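Molybdopterin biosynthesis Mog protein (Mycobacterium tuberculosis, PDB 2G4R) probably binds molybdopterin and activates it by adenylylation during molybdenum cofactor biosynthesis, as other MogA proteins do. Local coordinates at residues Asp64-Ser69 / Gly121-Ile126; Thr72-Thr77 / Leu112-Cys117. All blocks are in the same frame, centred on the assembly; numbering follows the deposited sequence.

Interaction 1 lies in the middle of the fold, where two neighbouring parallel strands are joined by backbone hydrogen bonds and flanked by aliphatic side chains. Interaction 2 ties together two irregular loops, is only partly buried, and combines a threonine-serine hydroxyl pair, a backbone bond and an arginine side chain gripping a backbone carbonyl. Their centres are about 17 Å apart, on opposite sides of the chain's centre, and along the chain interaction 2 nests inside the loop that interaction 1 closes. The loop of 72-77 follows strand 65-69; the other loop, 112-117, leads into strand 117-120. The two contacts meet at C117, whose SG packs 3.8 Å from I126 CD1.

Interaction 1: Asp64-Ser69 / Gly121-Ile126; sequences DVIITS and GRTLII
Strand 65-69 and strand 123-126 run side by side and parallel, with V65 opposite L124, I66 opposite I125 and I67 opposite I126; their short axes come within 4.6 Å and diverge by only 12°. Four backbone hydrogen bonds stitch them together. I66 uses both its backbone groups on this neighbour, giving its N-H to L124 O (I66 N to L124 O 2.7 Å) and receiving I126 N at its own O (2.8 Å). T68 N closes the far end on I126 O. At the near end L124 N reaches D64 O at 2.9 Å, but from 39° above the carbonyl plane, and a water donates to both D64 O and R122 O, bridging the strand starts. Two of these oxygens also receive a CA-H: L124 O from V65 CA (3.2 Å) and I66 O from I125 CA.

Apolar packing is strongest around I66. I66 CG1 stands anti to the carbonyl carbon (chi1 -54°), and I66 CD1 ends up 3.6 Å from T123 CG2 and 4.0 Å from I125 CD1. The I66 and I125 side chains lie alongside each other and point the same way, whereas T123 meets I66 at a slant. On the other face I67 CG1 only grazes I126 CB.

The hydroxyls look elsewhere: T123 OG1 bonds to V63 O and T68 OG1 to N127 OD1. Helix 49-60 covers I66 and T68, while helices 24-34 and 132-143 cover I67; V65 and I67 turn their backbone groups to S5, R7 and V9, at and just before strand 6-11. Strand 65-69 is thus an interior strand of a mixed sheet, within its parallel part (43-45, 6-11, 65-69, 123-128), with helices on both faces: the three-layer alpha/beta core of the MogA-type molybdopterin-binding domain.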
loop_
_atom_site.group_PDB
_atom_site.type_symbol
_atom_site.label_atom_id
_atom_site.label_comp_id
_atom_site.label_asym_id
_atom_site.label_seq_id
_atom_site.Cartn_x
_atom_site.Cartn_y
_atom_site.Cartn_z
ATOM N N ASP A 64 9.488 -15.170 -16.030
ATOM C CA ASP A 64 8.977 -15.492 -17.389
ATOM C C ASP A 64 7.810 -14.563 -17.801
ATOM O O ASP A 64 7.659 -14.218 -19.006
ATOM C CB ASP A 64 8.484 -16.948 -17.450
ATOM C CG ASP A 64 9.567 -17.974 -17.092
ATOM O OD1 ASP A 64 10.703 -17.861 -17.577
ATOM O OD2 ASP A 64 9.279 -18.871 -16.282
ATOM N N VAL A 65 6.968 -14.188 -16.825
ATOM C CA VAL A 65 5.757 -13.454 -17.143
ATOM C C VAL A 65 5.348 -12.466 -16.072
ATOM O O VAL A 65 5.340 -12.768 -14.852
ATOM C CB VAL A 65 4.505 -14.392 -17.409
ATOM C CG1 VAL A 65 3.371 -13.575 -17.986
ATOM C CG2 VAL A 65 4.825 -15.554 -18.333
ATOM N N ILE A 66 4.999 -11.281 -16.497
ATOM C CA ILE A 66 4.381 -10.315 -15.578
ATOM C C ILE A 66 2.990 -9.947 -16.067
ATOM O O ILE A 66 2.813 -9.501 -17.221
ATOM C CB ILE A 66 5.226 -9.006 -15.390
ATOM C CG1 ILE A 66 6.653 -9.299 -14.968
ATOM C CG2 ILE A 66 4.516 -8.040 -14.448
ATOM C CD1 ILE A 66 7.611 -8.184 -15.312
ATOM N N ILE A 67 2.021 -10.097 -15.168
ATOM C CA ILE A 67 0.644 -9.753 -15.432
ATOM C C ILE A 67 0.267 -8.556 -14.584
ATOM O O ILE A 67 0.373 -8.586 -13.365
ATOM C CB ILE A 67 -0.291 -10.957 -15.286
ATOM C CG1 ILE A 67 0.101 -12.024 -16.334
ATOM C CG2 ILE A 67 -1.743 -10.519 -15.576
ATOM C CD1 ILE A 67 -0.680 -13.356 -16.259
ATOM N N THR A 68 -0.125 -7.475 -15.252
ATOM C CA THR A 68 -0.601 -6.283 -14.563
ATOM C C THR A 68 -2.108 -6.107 -14.728
ATOM O O THR A 68 -2.708 -6.472 -15.776
ATOM C CB THR A 68 0.100 -4.937 -15.014
ATOM O OG1 THR A 68 -0.423 -4.503 -16.267
ATOM C CG2 THR A 68 1.617 -5.051 -15.058
ATOM N N SER A 69 -2.712 -5.500 -13.709
ATOM C CA SER A 69 -4.091 -5.124 -13.732
ATOM C C SER A 69 -4.329 -3.691 -13.207
ATOM O O SER A 69 -3.862 -3.329 -12.107
ATOM C CB SER A 69 -4.948 -6.139 -12.961
ATOM O OG SER A 69 -6.321 -5.720 -12.880
ATOM N N GLY A 121 13.734 -7.976 -22.051
ATOM C CA GLY A 121 14.692 -9.045 -21.845
ATOM C C GLY A 121 14.081 -10.348 -22.308
ATOM O O GLY A 121 13.819 -10.507 -23.492
ATOM N N ARG A 122 13.863 -11.286 -21.392
ATOM C CA ARG A 122 13.161 -12.528 -21.752
ATOM C C ARG A 122 11.847 -12.672 -20.945
ATOM O O ARG A 122 11.325 -13.774 -20.795
ATOM C CB ARG A 122 14.044 -13.742 -21.509
ATOM C CG ARG A 122 15.390 -13.774 -22.276
ATOM C CD ARG A 122 15.996 -15.215 -22.302
ATOM N NE ARG A 122 14.997 -16.241 -21.960
ATOM C CZ ARG A 122 15.084 -17.536 -22.241
ATOM N NH1 ARG A 122 16.155 -18.056 -22.852
ATOM N NH2 ARG A 122 14.070 -18.329 -21.879
ATOM N N THR A 123 11.324 -11.541 -20.466
ATOM C CA THR A 123 10.095 -11.491 -19.696
ATOM C C THR A 123 8.920 -10.964 -20.548
ATOM O O THR A 123 9.011 -9.935 -21.219
ATOM C CB THR A 123 10.291 -10.540 -18.469
ATOM O OG1 THR A 123 11.389 -11.007 -17.674
ATOM C CG2 THR A 123 9.068 -10.463 -17.644
ATOM N N LEU A 124 7.822 -11.700 -20.528
ATOM C CA LEU A 124 6.655 -11.293 -21.232
ATOM C C LEU A 124 5.824 -10.491 -20.235
ATOM O O LEU A 124 5.614 -10.931 -19.108
ATOM C CB LEU A 124 5.912 -12.480 -21.746
ATOM C CG LEU A 124 4.496 -12.306 -22.311
ATOM C CD1 LEU A 124 4.507 -11.544 -23.629
ATOM C CD2 LEU A 124 3.911 -13.682 -22.500
ATOM N N ILE A 125 5.411 -9.315 -20.639
ATOM C CA ILE A 125 4.560 -8.424 -19.815
ATOM C C ILE A 125 3.219 -8.211 -20.506
ATOM O O ILE A 125 3.182 -7.822 -21.670
ATOM C CB ILE A 125 5.184 -7.020 -19.566
ATOM C CG1 ILE A 125 6.644 -7.180 -19.173
ATOM C CG2 ILE A 125 4.293 -6.171 -18.592
ATOM C CD1 ILE A 125 7.256 -6.009 -18.665
ATOM N N ILE A 126 2.164 -8.386 -19.728
ATOM C CA ILE A 126 0.743 -8.289 -20.146
ATOM C C ILE A 126 -0.021 -7.251 -19.311
ATOM O O ILE A 126 -0.148 -7.401 -18.110
ATOM C CB ILE A 126 0.062 -9.646 -19.962
ATOM C CG1 ILE A 126 0.902 -10.807 -20.584
ATOM C CG2 ILE A 126 -1.375 -9.616 -20.509
ATOM C CD1 ILE A 126 1.094 -10.709 -22.112
HETATM O O HOH W 1 9.302 -15.307 -20.933
#

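Interaction 2: Thr72-Thr77 / Leu112-Cys117; sequences TGISPT and LSRGVC
The T72 hydroxyl is set between its backbone N and carbonyl carbon (chi1 67°), while S113 OG stands anti to its own backbone N (chi1 168°); the two oxygens meet tip to tip, T72 OG1 to S113 OG at 2.9 Å, in a hydrogen bond that either could donate. S113 OG also takes a weak bond from G115 N, so S113 OG joins T72 OG1 and, weakly, G115 N. Beyond it the T72 methyl, CG2, rests against G115 CA at 4.0 Å.

R114 binds the other loop through both main chain and side chain. R114 N donates to T72 O at 2.7 Å. Its side chain bends at chi3 (-64°), turning the guanidinium back onto G73 O, which is gripped side-on by R114 NE (3.0 Å) and NH2 (3.3 Å). That oxygen lies nearly in the guanidinium plane. NH1 forms a salt bridge with E82 of helix 80-87, so G73 O and the carboxylate of E82 both help to fix its orientation. I74 CG2 packs across R114 CD at 3.9 Å, and the same methyl sits near L112 O.

The two loops are thereby joined just beyond the C-terminal end of strand 65-69. T72 and G73 close the glycine-rich GGTG signature of this family, a loop that in relatives lines the molybdopterin-binding pocket.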
loop_
_atom_site.group_PDB
_atom_site.type_symbol
_atom_site.label_atom_id
_atom_site.label_comp_id
_atom_site.label_asym_id
_atom_site.label_seq_id
_atom_site.Cartn_x
_atom_site.Cartn_y
_atom_site.Cartn_z
ATOM N N THR A 72 -4.905 1.489 -16.874
ATOM C CA THR A 72 -4.778 1.495 -18.340
ATOM C C THR A 72 -5.779 2.367 -19.063
ATOM O O THR A 72 -5.658 2.552 -20.272
ATOM C CB THR A 72 -4.864 0.092 -18.978
ATOM O OG1 THR A 72 -6.176 -0.452 -18.819
ATOM C CG2 THR A 72 -3.758 -0.833 -18.418
ATOM N N GLY A 73 -6.721 2.943 -18.333
ATOM C CA GLY A 73 -7.721 3.769 -18.935
ATOM C C GLY A 73 -7.221 5.173 -19.221
ATOM O O GLY A 73 -6.011 5.406 -19.298
ATOM N N ILE A 74 -8.152 6.102 -19.311
ATOM C CA ILE A 74 -7.872 7.472 -19.774
ATOM C C ILE A 74 -8.132 8.526 -18.688
ATOM O O ILE A 74 -8.302 9.721 -18.965
ATOM C CB ILE A 74 -8.597 7.761 -21.087
ATOM C CG1 ILE A 74 -10.125 7.872 -20.887
ATOM C CG2 ILE A 74 -8.257 6.660 -22.079
ATOM C CD1 ILE A 74 -10.877 8.178 -22.137
ATOM N N SER A 75 -8.144 8.076 -17.443
ATOM C CA SER A 75 -8.274 8.977 -16.326
ATOM C C SER A 75 -6.968 9.719 -16.134
ATOM O O SER A 75 -5.912 9.329 -16.685
ATOM C CB SER A 75 -8.679 8.250 -15.055
ATOM O OG SER A 75 -7.505 8.119 -14.274
ATOM N N PRO A 76 -7.019 10.817 -15.351
ATOM C CA PRO A 76 -5.805 11.626 -15.160
ATOM C C PRO A 76 -4.649 10.754 -14.650
ATOM O O PRO A 76 -3.522 10.789 -15.163
ATOM C CB PRO A 76 -6.237 12.660 -14.081
ATOM C CG PRO A 76 -7.714 12.738 -14.184
ATOM C CD PRO A 76 -8.186 11.358 -14.609
ATOM N N THR A 77 -4.980 9.893 -13.695
ATOM C CA THR A 77 -3.993 9.106 -13.016
ATOM C C THR A 77 -3.598 7.735 -13.646
ATOM O O THR A 77 -2.787 7.029 -13.056
ATOM C CB THR A 77 -4.514 8.838 -11.596
ATOM O OG1 THR A 77 -5.847 8.289 -11.668
ATOM C CG2 THR A 77 -4.545 10.130 -10.807
ATOM N N LEU A 112 -11.360 1.717 -24.591
ATOM C CA LEU A 112 -10.685 2.806 -23.888
ATOM C C LEU A 112 -9.491 2.321 -23.096
ATOM O O LEU A 112 -8.730 3.131 -22.550
ATOM C CB LEU A 112 -11.663 3.502 -22.931
ATOM C CG LEU A 112 -12.915 4.067 -23.608
ATOM C CD1 LEU A 112 -13.728 4.820 -22.566
ATOM C CD2 LEU A 112 -12.512 4.975 -24.773
ATOM N N SER A 113 -9.336 1.004 -22.957
ATOM C CA SER A 113 -8.157 0.513 -22.254
ATOM C C SER A 113 -6.966 0.664 -23.156
ATOM O O SER A 113 -6.994 0.181 -24.311
ATOM C CB SER A 113 -8.287 -0.966 -21.836
ATOM O OG SER A 113 -6.980 -1.449 -21.405
ATOM N N ARG A 114 -5.918 1.296 -22.624
ATOM C CA ARG A 114 -4.697 1.574 -23.349
ATOM C C ARG A 114 -3.573 0.586 -23.069
ATOM O O ARG A 114 -2.415 0.861 -23.351
ATOM C CB ARG A 114 -4.212 2.989 -23.019
ATOM C CG ARG A 114 -5.276 4.018 -23.342
ATOM C CD ARG A 114 -4.676 5.377 -23.131
ATOM N NE ARG A 114 -4.304 5.628 -21.737
ATOM C CZ ARG A 114 -3.063 5.814 -21.298
ATOM N NH1 ARG A 114 -2.008 5.761 -22.129
ATOM N NH2 ARG A 114 -2.867 6.042 -20.023
ATOM N N GLY A 115 -3.948 -0.591 -22.594
ATOM C CA GLY A 115 -2.989 -1.609 -22.231
ATOM C C GLY A 115 -2.112 -1.984 -23.415
ATOM O O GLY A 115 -2.545 -1.963 -24.576
ATOM N N VAL A 116 -0.873 -2.254 -23.086
ATOM C CA VAL A 116 0.064 -2.871 -23.991
ATOM C C VAL A 116 0.493 -4.246 -23.431
ATOM O O VAL A 116 0.196 -4.615 -22.281
ATOM C CB VAL A 116 1.276 -1.953 -24.232
ATOM C CG1 VAL A 116 0.849 -0.643 -24.793
ATOM C CG2 VAL A 116 2.093 -1.737 -22.922
ATOM N N CYS A 117 1.122 -5.009 -24.286
ATOM C CA CYS A 117 1.829 -6.213 -23.958
ATOM C C CYS A 117 3.163 -6.090 -24.679
ATOM O O CYS A 117 3.251 -5.412 -25.695
ATOM C CB CYS A 117 1.133 -7.444 -24.485
ATOM S SG CYS A 117 -0.573 -7.760 -23.857
#